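PDB 2QYH: hypothetical conserved protein from Geobacillus kaustophilus, which is of unknown function but belongs to the haloacid dehalogenase-like hydrolases and may, like relatives in that superfamily, act as a magnesium-dependent phosphatase. Local coordinates for residues S61-N66 / E186-M191; G67-V70 / N75-Y78; A89-A94 / L101-A106; V121-L126 / L147-A152; F165-W170 / T175-A180. One frame throughout, in Å; residues are numbered along the deposited sequence.

Contact 1 (S61-N66 / E186-M191); sequences SFVSFN and EGIRMM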
# COMPACT_ATOMS: atom_id res chain seq x y z
N SER D 61 2.97 -2.52 14.47
CA SER D 61 3.62 -1.68 15.48
C SER D 61 4.61 -0.82 14.71
O SER D 61 5.27 -1.32 13.80
CB SER D 61 4.38 -2.52 16.49
OG SER D 61 3.48 -3.32 17.22
N PHE D 62 4.70 0.45 15.05
CA PHE D 62 5.62 1.32 14.33
C PHE D 62 5.77 2.71 14.92
O PHE D 62 4.98 3.16 15.75
CB PHE D 62 5.16 1.46 12.88
CG PHE D 62 3.73 1.92 12.72
CD1 PHE D 62 2.69 0.99 12.54
CD2 PHE D 62 3.41 3.28 12.74
CE1 PHE D 62 1.37 1.41 12.39
CE2 PHE D 62 2.08 3.71 12.59
CZ PHE D 62 1.05 2.77 12.41
N VAL D 63 6.83 3.37 14.47
CA VAL D 63 7.15 4.74 14.83
C VAL D 63 7.06 5.45 13.49
O VAL D 63 7.90 5.22 12.61
CB VAL D 63 8.59 4.89 15.36
CG1 VAL D 63 8.94 6.37 15.50
CG2 VAL D 63 8.75 4.19 16.69
N SER D 64 6.04 6.27 13.31
CA SER D 64 5.87 7.00 12.06
C SER D 64 6.01 8.51 12.30
O SER D 64 6.15 8.94 13.44
CB SER D 64 4.51 6.70 11.44
OG SER D 64 3.46 7.21 12.25
N PHE D 65 5.99 9.29 11.23
CA PHE D 65 6.11 10.74 11.31
C PHE D 65 7.32 11.17 12.15
O PHE D 65 7.21 12.04 13.01
CB PHE D 65 4.85 11.36 11.92
CG PHE D 65 3.67 11.43 10.98
CD1 PHE D 65 3.77 12.06 9.74
CD2 PHE D 65 2.43 10.92 11.38
CE1 PHE D 65 2.65 12.19 8.91
CE2 PHE D 65 1.31 11.05 10.55
CZ PHE D 65 1.42 11.69 9.31
N ASN D 66 8.47 10.55 11.90
CA ASN D 66 9.69 10.87 12.64
C ASN D 66 9.48 10.95 14.14
O ASN D 66 10.00 11.85 14.79
CB ASN D 66 10.30 12.20 12.17
CG ASN D 66 10.68 12.18 10.71
OD1 ASN D 66 9.87 12.51 9.85
ND2 ASN D 66 11.92 11.80 10.42
N GLU D 186 13.85 9.17 18.70
CA GLU D 186 13.16 9.66 19.89
C GLU D 186 11.86 8.88 20.06
O GLU D 186 11.47 8.54 21.17
CB GLU D 186 12.86 11.16 19.72
CG GLU D 186 12.27 11.84 20.94
CD GLU D 186 13.14 11.70 22.18
OE1 GLU D 186 14.38 11.52 22.04
OE2 GLU D 186 12.59 11.78 23.30
N GLY D 187 11.20 8.61 18.94
CA GLY D 187 9.96 7.85 18.98
C GLY D 187 10.25 6.45 19.46
O GLY D 187 9.46 5.85 20.18
N ILE D 188 11.41 5.92 19.05
CA ILE D 188 11.85 4.59 19.45
C ILE D 188 12.13 4.58 20.94
O ILE D 188 11.94 3.57 21.62
CB ILE D 188 13.13 4.17 18.68
CG1 ILE D 188 12.76 3.83 17.23
CG2 ILE D 188 13.79 2.97 19.32
CD1 ILE D 188 13.92 3.49 16.36
N ARG D 189 12.57 5.72 21.47
CA ARG D 189 12.87 5.80 22.89
C ARG D 189 11.64 5.61 23.78
O ARG D 189 11.73 4.91 24.78
CB ARG D 189 13.56 7.12 23.23
CG ARG D 189 14.03 7.18 24.68
CD ARG D 189 14.98 8.34 24.89
NE ARG D 189 14.41 9.40 25.72
CZ ARG D 189 13.25 10.01 25.48
NH1 ARG D 189 12.52 9.67 24.43
NH2 ARG D 189 12.84 10.99 26.28
N MSE D 190 10.50 6.21 23.43
CA MSE D 190 9.32 6.00 24.29
C MSE D 190 8.58 4.74 23.97
O MSE D 190 7.85 4.23 24.81
CB MSE D 190 8.33 7.15 24.23
CG MSE D 190 8.62 8.19 23.23
SE MSE D 190 8.28 9.85 24.12
CE MSE D 190 8.07 9.27 25.96
N MSE D 191 8.73 4.26 22.75
CA MSE D 191 8.09 3.01 22.41
C MSE D 191 8.65 2.03 23.44
O MSE D 191 7.90 1.36 24.16
CB MSE D 191 8.47 2.57 21.01
CG MSE D 191 8.22 1.10 20.76
SE MSE D 191 6.72 0.75 19.63
CE MSE D 191 5.33 0.69 20.95

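Contact 2 (G67-V70 / N75-Y78); sequences GQYV and NVLY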
# COMPACT_ATOMS: atom_id res chain seq x y z
N GLY D 67 8.69 10.03 14.68
CA GLY D 67 8.45 9.98 16.11
C GLY D 67 7.18 10.61 16.66
O GLY D 67 6.87 10.40 17.83
N GLN D 68 6.44 11.35 15.84
CA GLN D 68 5.23 12.01 16.33
C GLN D 68 3.95 11.18 16.42
O GLN D 68 2.95 11.65 16.96
CB GLN D 68 4.96 13.27 15.51
CG GLN D 68 5.76 14.46 16.01
CD GLN D 68 7.23 14.14 16.18
OE1 GLN D 68 7.97 14.06 15.21
NE2 GLN D 68 7.65 13.92 17.42
N TYR D 69 3.99 9.95 15.92
CA TYR D 69 2.84 9.05 15.96
C TYR D 69 3.38 7.62 16.07
O TYR D 69 3.91 7.07 15.11
CB TYR D 69 2.01 9.20 14.69
CG TYR D 69 0.67 8.51 14.74
CD1 TYR D 69 -0.36 9.00 15.55
CD2 TYR D 69 0.43 7.37 14.00
CE1 TYR D 69 -1.61 8.37 15.60
CE2 TYR D 69 -0.81 6.72 14.04
CZ TYR D 69 -1.82 7.23 14.84
OH TYR D 69 -3.03 6.57 14.87
N VAL D 70 3.23 7.03 17.26
CA VAL D 70 3.74 5.70 17.53
C VAL D 70 2.63 4.71 17.88
O VAL D 70 1.86 4.95 18.80
CB VAL D 70 4.75 5.75 18.68
CG1 VAL D 70 5.40 4.38 18.89
CG2 VAL D 70 5.78 6.83 18.41
N ASN D 75 -2.59 -0.24 18.41
CA ASN D 75 -3.09 0.88 19.20
C ASN D 75 -2.07 1.99 19.39
O ASN D 75 -0.89 1.73 19.62
CB ASN D 75 -3.56 0.38 20.56
CG ASN D 75 -4.60 -0.72 20.44
OD1 ASN D 75 -5.63 -0.54 19.79
ND2 ASN D 75 -4.34 -1.86 21.07
N VAL D 76 -2.54 3.24 19.31
CA VAL D 76 -1.67 4.39 19.47
C VAL D 76 -1.03 4.32 20.84
O VAL D 76 -1.71 4.15 21.85
CB VAL D 76 -2.45 5.70 19.32
CG1 VAL D 76 -1.53 6.89 19.54
CG2 VAL D 76 -3.07 5.77 17.93
N LEU D 77 0.29 4.46 20.87
CA LEU D 77 1.06 4.39 22.10
C LEU D 77 1.51 5.77 22.54
O LEU D 77 1.65 6.05 23.73
CB LEU D 77 2.28 3.50 21.90
CG LEU D 77 2.98 3.08 23.19
CD1 LEU D 77 2.52 1.71 23.56
CD2 LEU D 77 4.48 3.08 23.00
N TYR D 78 1.76 6.62 21.56
CA TYR D 78 2.22 7.97 21.82
C TYR D 78 1.95 8.85 20.61
O TYR D 78 2.12 8.41 19.48
CB TYR D 78 3.72 7.96 22.13
CG TYR D 78 4.35 9.33 22.18
CD1 TYR D 78 4.90 9.91 21.03
CD2 TYR D 78 4.34 10.08 23.35
CE1 TYR D 78 5.41 11.20 21.07
CE2 TYR D 78 4.85 11.37 23.39
CZ TYR D 78 5.38 11.93 22.25
OH TYR D 78 5.85 13.23 22.31

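Contact 3 (A89-A94 / L101-A106); sequences ALTEEA and LVFMDA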
# COMPACT_ATOMS: atom_id res chain seq x y z
N ALA D 89 0.15 30.14 12.12
CA ALA D 89 1.07 31.23 11.80
C ALA D 89 1.93 30.90 10.58
O ALA D 89 2.05 31.71 9.65
CB ALA D 89 1.98 31.54 13.00
N LEU D 90 2.52 29.71 10.58
CA LEU D 90 3.37 29.26 9.48
C LEU D 90 2.59 29.27 8.16
O LEU D 90 3.13 29.66 7.13
CB LEU D 90 3.88 27.84 9.76
CG LEU D 90 5.27 27.47 9.23
CD1 LEU D 90 5.51 25.99 9.45
CD2 LEU D 90 5.39 27.81 7.75
N THR D 91 1.34 28.84 8.21
CA THR D 91 0.51 28.80 7.01
C THR D 91 0.24 30.21 6.48
O THR D 91 0.39 30.47 5.28
CB THR D 91 -0.85 28.12 7.29
OG1 THR D 91 -0.63 26.84 7.89
CG2 THR D 91 -1.63 27.92 6.00
N GLU D 92 -0.15 31.12 7.37
CA GLU D 92 -0.43 32.48 6.96
C GLU D 92 0.82 33.17 6.43
O GLU D 92 0.79 33.75 5.35
CB GLU D 92 -1.04 33.27 8.12
CG GLU D 92 -2.52 32.98 8.31
CD GLU D 92 -3.07 33.50 9.62
OE1 GLU D 92 -2.79 34.67 9.96
OE2 GLU D 92 -3.78 32.74 10.31
N GLU D 93 1.91 33.10 7.19
CA GLU D 93 3.15 33.73 6.76
C GLU D 93 3.61 33.16 5.42
O GLU D 93 3.97 33.91 4.51
CB GLU D 93 4.24 33.56 7.82
CG GLU D 93 5.58 34.17 7.42
CD GLU D 93 6.59 34.20 8.56
OE1 GLU D 93 7.79 34.40 8.28
OE2 GLU D 93 6.18 34.02 9.73
N ALA D 94 3.59 31.84 5.29
CA ALA D 94 4.01 31.18 4.06
C ALA D 94 3.10 31.55 2.88
O ALA D 94 3.58 31.76 1.77
CB ALA D 94 4.02 29.66 4.25
N LEU D 101 1.47 24.68 1.77
CA LEU D 101 1.83 23.62 2.70
C LEU D 101 0.88 22.47 2.50
O LEU D 101 -0.16 22.60 1.86
CB LEU D 101 1.70 24.08 4.16
CG LEU D 101 2.64 25.12 4.74
CD1 LEU D 101 2.45 26.46 4.04
CD2 LEU D 101 2.34 25.25 6.22
N VAL D 102 1.26 21.32 3.05
CA VAL D 102 0.41 20.15 3.00
C VAL D 102 0.36 19.67 4.43
O VAL D 102 1.40 19.53 5.08
CB VAL D 102 0.99 19.05 2.07
CG1 VAL D 102 0.32 17.71 2.36
CG2 VAL D 102 0.73 19.44 0.61
N PHE D 103 -0.85 19.47 4.94
CA PHE D 103 -1.07 19.02 6.31
C PHE D 103 -1.28 17.51 6.31
O PHE D 103 -2.10 16.99 5.55
CB PHE D 103 -2.30 19.71 6.89
CG PHE D 103 -2.30 21.19 6.66
CD1 PHE D 103 -1.35 22.00 7.27
CD2 PHE D 103 -3.22 21.76 5.78
CE1 PHE D 103 -1.32 23.37 7.01
CE2 PHE D 103 -3.20 23.13 5.52
CZ PHE D 103 -2.25 23.94 6.13
N MSE D 104 -0.54 16.82 7.17
CA MSE D 104 -0.59 15.36 7.28
C MSE D 104 -0.99 14.82 8.65
O MSE D 104 -0.48 15.28 9.68
CB MSE D 104 0.77 14.77 6.94
CG MSE D 104 1.35 15.25 5.64
SE MSE D 104 3.24 14.81 5.57
CE MSE D 104 3.11 12.91 5.31
N ASP D 105 -1.91 13.86 8.67
CA ASP D 105 -2.28 13.21 9.91
C ASP D 105 -2.14 11.72 9.65
O ASP D 105 -1.58 11.33 8.62
CB ASP D 105 -3.70 13.59 10.38
CG ASP D 105 -4.80 13.07 9.47
OD1 ASP D 105 -4.52 12.31 8.53
OD2 ASP D 105 -5.97 13.43 9.74
N ALA D 106 -2.61 10.87 10.54
CA ALA D 106 -2.45 9.44 10.35
C ALA D 106 -3.25 8.82 9.20
O ALA D 106 -2.81 7.82 8.61
CB ALA D 106 -2.77 8.72 11.65

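Contact 4 (V121-L126 / L147-A152); sequences VSMASL and LLFCRA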
# COMPACT_ATOMS: atom_id res chain seq x y z
N VAL D 121 4.94 18.13 -8.59
CA VAL D 121 6.27 17.57 -8.79
C VAL D 121 6.90 16.84 -7.61
O VAL D 121 7.29 15.67 -7.73
CB VAL D 121 7.24 18.68 -9.25
CG1 VAL D 121 8.67 18.21 -9.16
CG2 VAL D 121 6.91 19.07 -10.68
N SER D 122 7.02 17.53 -6.48
CA SER D 122 7.63 16.93 -5.30
C SER D 122 6.84 15.72 -4.81
O SER D 122 7.42 14.76 -4.30
CB SER D 122 7.73 17.96 -4.18
OG SER D 122 6.44 18.29 -3.70
N MSE D 123 5.52 15.77 -4.97
CA MSE D 123 4.66 14.67 -4.53
C MSE D 123 4.60 13.50 -5.51
O MSE D 123 4.39 12.35 -5.10
CB MSE D 123 3.25 15.19 -4.27
CG MSE D 123 3.15 16.23 -3.18
SE MSE D 123 3.46 15.59 -1.37
CE MSE D 123 3.41 13.69 -1.65
N ALA D 124 4.75 13.78 -6.79
CA ALA D 124 4.71 12.72 -7.78
C ALA D 124 5.94 11.86 -7.55
O ALA D 124 5.93 10.65 -7.82
CB ALA D 124 4.72 13.31 -9.17
N SER D 125 6.99 12.48 -7.04
CA SER D 125 8.23 11.76 -6.78
C SER D 125 8.05 10.77 -5.62
O SER D 125 8.80 9.80 -5.50
CB SER D 125 9.37 12.73 -6.48
OG SER D 125 9.17 13.43 -5.28
N LEU D 126 7.06 11.03 -4.77
CA LEU D 126 6.75 10.16 -3.65
C LEU D 126 5.69 9.18 -4.15
O LEU D 126 5.20 8.32 -3.41
CB LEU D 126 6.17 10.98 -2.49
CG LEU D 126 7.08 11.35 -1.31
CD1 LEU D 126 8.51 11.52 -1.76
CD2 LEU D 126 6.54 12.62 -0.66
N LEU D 147 4.18 19.81 5.23
CA LEU D 147 5.11 20.01 4.14
C LEU D 147 5.05 21.46 3.69
O LEU D 147 3.96 22.00 3.46
CB LEU D 147 4.75 19.09 2.97
CG LEU D 147 4.97 17.59 3.17
CD1 LEU D 147 4.26 16.83 2.07
CD2 LEU D 147 6.46 17.28 3.17
N LEU D 148 6.21 22.09 3.59
CA LEU D 148 6.30 23.47 3.14
C LEU D 148 6.91 23.43 1.76
O LEU D 148 7.95 22.80 1.55
CB LEU D 148 7.20 24.29 4.06
CG LEU D 148 7.45 25.74 3.63
CD1 LEU D 148 6.14 26.52 3.66
CD2 LEU D 148 8.45 26.38 4.56
N PHE D 149 6.26 24.08 0.80
CA PHE D 149 6.78 24.08 -0.55
C PHE D 149 7.44 25.40 -0.93
O PHE D 149 6.77 26.40 -1.21
CB PHE D 149 5.68 23.71 -1.53
CG PHE D 149 5.10 22.35 -1.28
CD1 PHE D 149 4.13 22.16 -0.30
CD2 PHE D 149 5.56 21.25 -1.99
CE1 PHE D 149 3.64 20.89 -0.03
CE2 PHE D 149 5.08 19.97 -1.73
CZ PHE D 149 4.11 19.79 -0.74
N CYS D 150 8.76 25.38 -0.91
CA CYS D 150 9.59 26.52 -1.25
C CYS D 150 10.99 25.96 -1.48
O CYS D 150 11.29 24.84 -1.07
CB CYS D 150 9.62 27.53 -0.10
SG CYS D 150 10.73 27.08 1.25
N ARG D 151 11.83 26.76 -2.14
CA ARG D 151 13.20 26.34 -2.43
C ARG D 151 14.13 26.67 -1.26
O ARG D 151 13.78 27.46 -0.38
CB ARG D 151 13.69 27.02 -3.71
CG ARG D 151 12.91 26.60 -4.95
CD ARG D 151 13.25 27.45 -6.17
NE ARG D 151 12.49 27.04 -7.34
CZ ARG D 151 12.71 25.92 -8.02
NH1 ARG D 151 13.68 25.08 -7.64
NH2 ARG D 151 11.96 25.62 -9.08
N ALA D 152 15.30 26.04 -1.25
CA ALA D 152 16.27 26.25 -0.18
C ALA D 152 16.67 27.71 0.00
O ALA D 152 17.04 28.14 1.10
CB ALA D 152 17.51 25.38 -0.43

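Contact 5 (F165-W170 / T175-A180); sequences FRFVRW and TDVLPA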
# COMPACT_ATOMS: atom_id res chain seq x y z
N PHE D 165 9.62 24.56 15.18
CA PHE D 165 9.54 23.55 14.14
C PHE D 165 10.95 23.27 13.62
O PHE D 165 11.87 24.05 13.87
CB PHE D 165 8.69 24.02 12.96
CG PHE D 165 7.23 24.18 13.27
CD1 PHE D 165 6.58 23.27 14.10
CD2 PHE D 165 6.50 25.21 12.71
CE1 PHE D 165 5.21 23.39 14.35
CE2 PHE D 165 5.14 25.34 12.95
CZ PHE D 165 4.50 24.42 13.78
N ARG D 166 11.12 22.16 12.92
CA ARG D 166 12.40 21.80 12.33
C ARG D 166 12.15 21.54 10.86
O ARG D 166 11.38 20.65 10.50
CB ARG D 166 12.98 20.55 12.98
CG ARG D 166 14.20 19.98 12.25
CD ARG D 166 15.47 20.81 12.43
NE ARG D 166 15.78 21.02 13.84
CZ ARG D 166 15.45 22.12 14.51
NH1 ARG D 166 14.83 23.12 13.90
NH2 ARG D 166 15.71 22.21 15.81
N PHE D 167 12.79 22.33 10.00
CA PHE D 167 12.62 22.16 8.57
C PHE D 167 13.74 21.29 8.00
O PHE D 167 14.91 21.67 8.06
CB PHE D 167 12.58 23.53 7.89
CG PHE D 167 11.50 24.44 8.41
CD1 PHE D 167 11.65 25.10 9.63
CD2 PHE D 167 10.30 24.59 7.72
CE1 PHE D 167 10.62 25.88 10.15
CE2 PHE D 167 9.26 25.38 8.23
CZ PHE D 167 9.42 26.02 9.44
N VAL D 168 13.38 20.13 7.48
CA VAL D 168 14.34 19.19 6.91
C VAL D 168 13.99 18.99 5.44
O VAL D 168 12.96 18.40 5.11
CB VAL D 168 14.28 17.83 7.63
CG1 VAL D 168 15.36 16.89 7.09
CG2 VAL D 168 14.45 18.04 9.13
N ARG D 169 14.87 19.46 4.56
CA ARG D 169 14.65 19.37 3.12
C ARG D 169 14.88 17.98 2.55
O ARG D 169 15.81 17.28 2.94
CB ARG D 169 15.53 20.41 2.41
CG ARG D 169 15.27 20.56 0.91
CD ARG D 169 15.86 21.87 0.38
NE ARG D 169 15.15 23.04 0.91
CZ ARG D 169 13.97 23.46 0.47
NH1 ARG D 169 13.35 22.82 -0.51
NH2 ARG D 169 13.39 24.52 1.02
N TRP D 170 14.01 17.59 1.62
CA TRP D 170 14.10 16.28 0.97
C TRP D 170 13.89 16.41 -0.54
O TRP D 170 14.05 15.44 -1.28
CB TRP D 170 13.05 15.32 1.54
CG TRP D 170 11.66 15.84 1.38
CD1 TRP D 170 11.02 16.74 2.19
CD2 TRP D 170 10.74 15.55 0.31
NE1 TRP D 170 9.77 17.03 1.70
CE2 TRP D 170 9.57 16.31 0.55
CE3 TRP D 170 10.80 14.72 -0.81
CZ2 TRP D 170 8.47 16.27 -0.31
CZ3 TRP D 170 9.70 14.67 -1.66
CH2 TRP D 170 8.55 15.45 -1.40
N THR D 175 10.07 20.81 1.77
CA THR D 175 10.82 20.44 2.97
C THR D 175 9.84 20.00 4.06
O THR D 175 8.71 20.50 4.13
CB THR D 175 11.64 21.63 3.49
OG1 THR D 175 12.40 21.23 4.63
CG2 THR D 175 10.72 22.79 3.87
N ASP D 176 10.25 19.05 4.90
CA ASP D 176 9.40 18.55 5.97
C ASP D 176 9.34 19.50 7.15
O ASP D 176 10.32 20.18 7.46
CB ASP D 176 9.89 17.20 6.51
CG ASP D 176 9.71 16.08 5.52
OD1 ASP D 176 8.60 15.96 4.95
OD2 ASP D 176 10.68 15.32 5.32
N VAL D 177 8.19 19.53 7.81
CA VAL D 177 8.00 20.38 8.97
C VAL D 177 7.69 19.48 10.17
O VAL D 177 6.58 18.95 10.28
CB VAL D 177 6.84 21.37 8.74
CG1 VAL D 177 6.67 22.28 9.95
CG2 VAL D 177 7.10 22.19 7.49
N LEU D 178 8.66 19.31 11.06
CA LEU D 178 8.46 18.48 12.24
C LEU D 178 8.61 19.37 13.47
O LEU D 178 9.10 20.49 13.37
CB LEU D 178 9.49 17.34 12.33
CG LEU D 178 10.34 16.89 11.14
CD1 LEU D 178 11.21 15.71 11.58
CD2 LEU D 178 9.47 16.50 9.95
N PRO D 179 8.19 18.89 14.64
CA PRO D 179 8.34 19.73 15.82
C PRO D 179 9.80 19.66 16.26
O PRO D 179 10.42 18.60 16.20
CB PRO D 179 7.41 19.07 16.83
CG PRO D 179 7.56 17.62 16.49
CD PRO D 179 7.51 17.62 14.97
N ALA D 180 10.35 20.78 16.69
CA ALA D 180 11.73 20.76 17.15
C ALA D 180 11.78 19.75 18.28
O ALA D 180 10.92 19.75 19.16
CB ALA D 180 12.14 22.14 17.64

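Contact 1 (S61-N66 / E186-M191)
Val-63 projects from strand 62-64 onto helix 184-195 and meets mainly bare backbone there, at Gly-187. Val-63 CA and Gly-187 CA, 5.9 Å apart, form the nearest pair between the segments, an approach allowed by a helix surface that has only hydrogen on this residue. Both valine methyls lie on the Gly-187 backbone. Val-63 CG1, anti to the backbone N (chi1 170°), lies 3.9 Å from Gly-187 CA. Val-63 CG2, beside the backbone N, lies 3.9 Å from Gly-187 C and also meets the next residue, being 4.1 Å from Ile-188 CG1. The isoleucine offers the near part of its longer branch, and its CD1 leads away from the valine.

Met-191, a selenomethionine, follows Gly-187 by one helical turn and is joined to it by the backbone bond from Met-191 N to Gly-187 O, 3.1 Å long. Its CB bond is directed at the strand, yet the approach is looser, with CB 4.6 Å from Val-63 CG2. Phe-7 of strand 5-8 touches Val-63, Ile-188 and Met-191, tying the three into one apolar cluster. No hydrogen bond crosses between the segments; the backbone of Val-63 is instead bonded to Ile-41 and Thr-43. A helix laid by apolar contacts over the face of a largely parallel sheet is the layered alpha/beta arrangement of the Rossmann-like HAD core domain.

Contact 2 (G67-V70 / N75-Y78)
A beta hairpin formed by strands 69-72 and 75-79 contains this contact, and its register is broken by a classic bulge: Leu-77 and Tyr-78 both face Val-70. The antiparallel, hydrogen-bonded pair is Val-70 with Tyr-78, whose CA atoms lie 5.1 Å apart. Val-70 N donates to Tyr-78 O over 2.8 Å, an almost straight bond at 171° that runs close to the C=O axis. In return Val-70 O receives two N-H groups, from Leu-77 N at 2.6 Å, in the carbonyl plane, and from Tyr-78 N at 3.2 Å, tilted 17° out of it.

Val-70 and Tyr-78 lie on the same sheet face, where CG2 of the valine meets the edge of the tyrosine ring, 4.1 Å from CD1. Gly-67 O also lies at that edge, 3.6 Å from Tyr-78 CE1. The phenol end of Tyr-78 is occupied separately, its OH being hydrogen-bonded to Gln-80. Tyr-69 crosses Val-76 at about a right angle, with its CZ 3.6 Å from Val-76 CG2.

Helix 184-195 packs against the Val-70 and Tyr-78 face through Met-191 and Met-190. With two donors on a single carbonyl, the extra residue of the bulge keeps its N-H bonded, so the hairpin absorbs the irregularity without giving up a backbone hydrogen bond at Leu-77.

Contact 3 (A89-A94 / L101-A106)
Thr-91 and Leu-101, with CA atoms 6.9 Å apart, mark the nearest backbone approach of a helix and a strand running nearly antiparallel. The axes of segments 89-94 and 101-104 come within 10.2 Å, and their N-to-C directions differ by 161°, so the strand runs back under the helix it follows in the chain.

Leu-101 has the largest area buried by the contact, its methyls parted between neighbouring helix residues. Leu-101 CD1 touches Ala-94 CB at 3.6 Å. Leu-101 CD2 lies 3.8 Å from Thr-91 OG1 and also meets CD2 of Leu-90. Two residues on, Phe-103 comes toward Thr-91 from the opposite direction, and the hydroxyl meets the ring at its edge near the ring plane, Thr-91 OG1 being 3.6 Å from Phe-103 CE1. Thr-91 OG1 sits anti to its carbonyl carbon (chi1 -53°), beside the backbone N, where it is hydrogen-bonded to Val-87 O one turn back.

Leu-90 also reaches Phe-165 and Phe-167, and Leu-101 touches Leu-148, so the helix spans several strands of the cap's antiparallel sheet. No hydrogen bond joins the two segments. Because the threonine hydroxyl is satisfied within its own helix, its buried oxygen can border leucine and phenylalanine carbons, and the association rests on apolar fit.

Contact 4 (V121-L126 / L147-A152)
Met-123 and Leu-147 bring together helix 117-124 and strand 145-148 within the alpha/beta cap that is inserted in the HAD core. The backbones stay well separated, with Ser-122 CA 8.6 Å from Phe-149 CA, so side chains bridge the whole gap and no hydrogen bond crosses it.

The apolar contacts centre on the selenium of Met-123, a selenomethionine. Met-123 and Leu-147 reach toward each other tip to tip, Met-123 SE standing 3.7 Å from Leu-147 CD1. With the chain bent at chi2 (-70°) and again at chi3, the same selenium also lies at the edge of the Phe-149 ring, near the ring plane. One atom thus links the last part of the strand to the loop residue that follows it.

The polar atom in the contact is Ser-122 OG, which lies in the plane of the Phe-149 ring at its CD2 and CE2 edge. The model brings this oxygen very near CE2, and so close an approach is doubtful at the resolution of the data. Its hydrogen bond goes to His-118 O, one turn earlier in the same helix.

The strand is held from its flanks, with Leu-147 bonded through the backbone to Val-102 and Leu-148 to Thr-175. A bound glycerol, probably from the crystallisation liquor, lies about 5 Å from the Leu-147 side chain. Of the Phe-149 ring atoms, CZ comes nearest to Met-123 SE, at 4.3 Å.

Contact 5 (F165-W170 / T175-A180)
Phe-165 takes Val-177 over one face of its ring and Pro-179 CA at its edge. The valine contact is a CH-pi interaction: Val-177 CG1 is 4.2 Å from the ring centroid and 23° off the normal, displaced toward the rim. The other methyl of Val-177 serves Phe-167, which lies alongside and points the same way, with Phe-167 CE2 3.9 Å from Val-177 CG2; Thr-175 CG2 comes to the edge of that ring. The Arg-169 guanidinium has Thr-175 CB over its centre, 4.2 Å above the plane, and is anchored by a salt bridge to Glu-155. Val-168 O and Asp-176 N lie in plane at the edge of the Trp-170 ring. Trp-170 crosses Asp-176 at about a right angle, the indole and carboxylate planes only 15° apart, with Trp-170 CD1 3.5 Å from Asp-176 OD2.

Between the two faces the backbones pair antiparallel. Arg-166 N donates to Leu-178 O over 2.7 Å, and Leu-178 N returns a bond of 3.1 Å to Arg-166 O. Val-168 and Asp-176 exchange a second pair, in which Asp-176 N approaches Val-168 O at 2.8 Å from well above the carbonyl plane.

The hairpin forms one edge of the cap sheet, strand 165-171 being outermost within the chain and strand 174-179 bonding onward to strand 145-148. Helix 84-96 lies against the Phe-167 and Val-177 face. On the Asp-176 face, where OD2 is hydrogen-bonded to a glycerol, Trp-170 reaches Leu-147 and Leu-126.

How the contacts relate
Contacts 1 and 2 belong to the HAD core domain and share its mixed sheet; contacts 3, 4 and 5 share the antiparallel sheet of the cap. Contacts 1, 3 and 4 are buried packings of a helix against a strand or the loop after it, without a hydrogen bond between their segments, whereas hairpin contacts 2 and 5 rely on backbone bonds and are partly exposed. In contacts 3 and 4, helices 84-96 and 117-124 pack on opposite faces of the cap sheet, whose strands are joined by Val-102 O to Leu-147 N at 2.8 Å; contact 5 continues it. Between the domains, Phe-65 of contact 1 packs on Met-104 of contact 3, and Gln-68 of contact 2 on Pro-179 of contact 5.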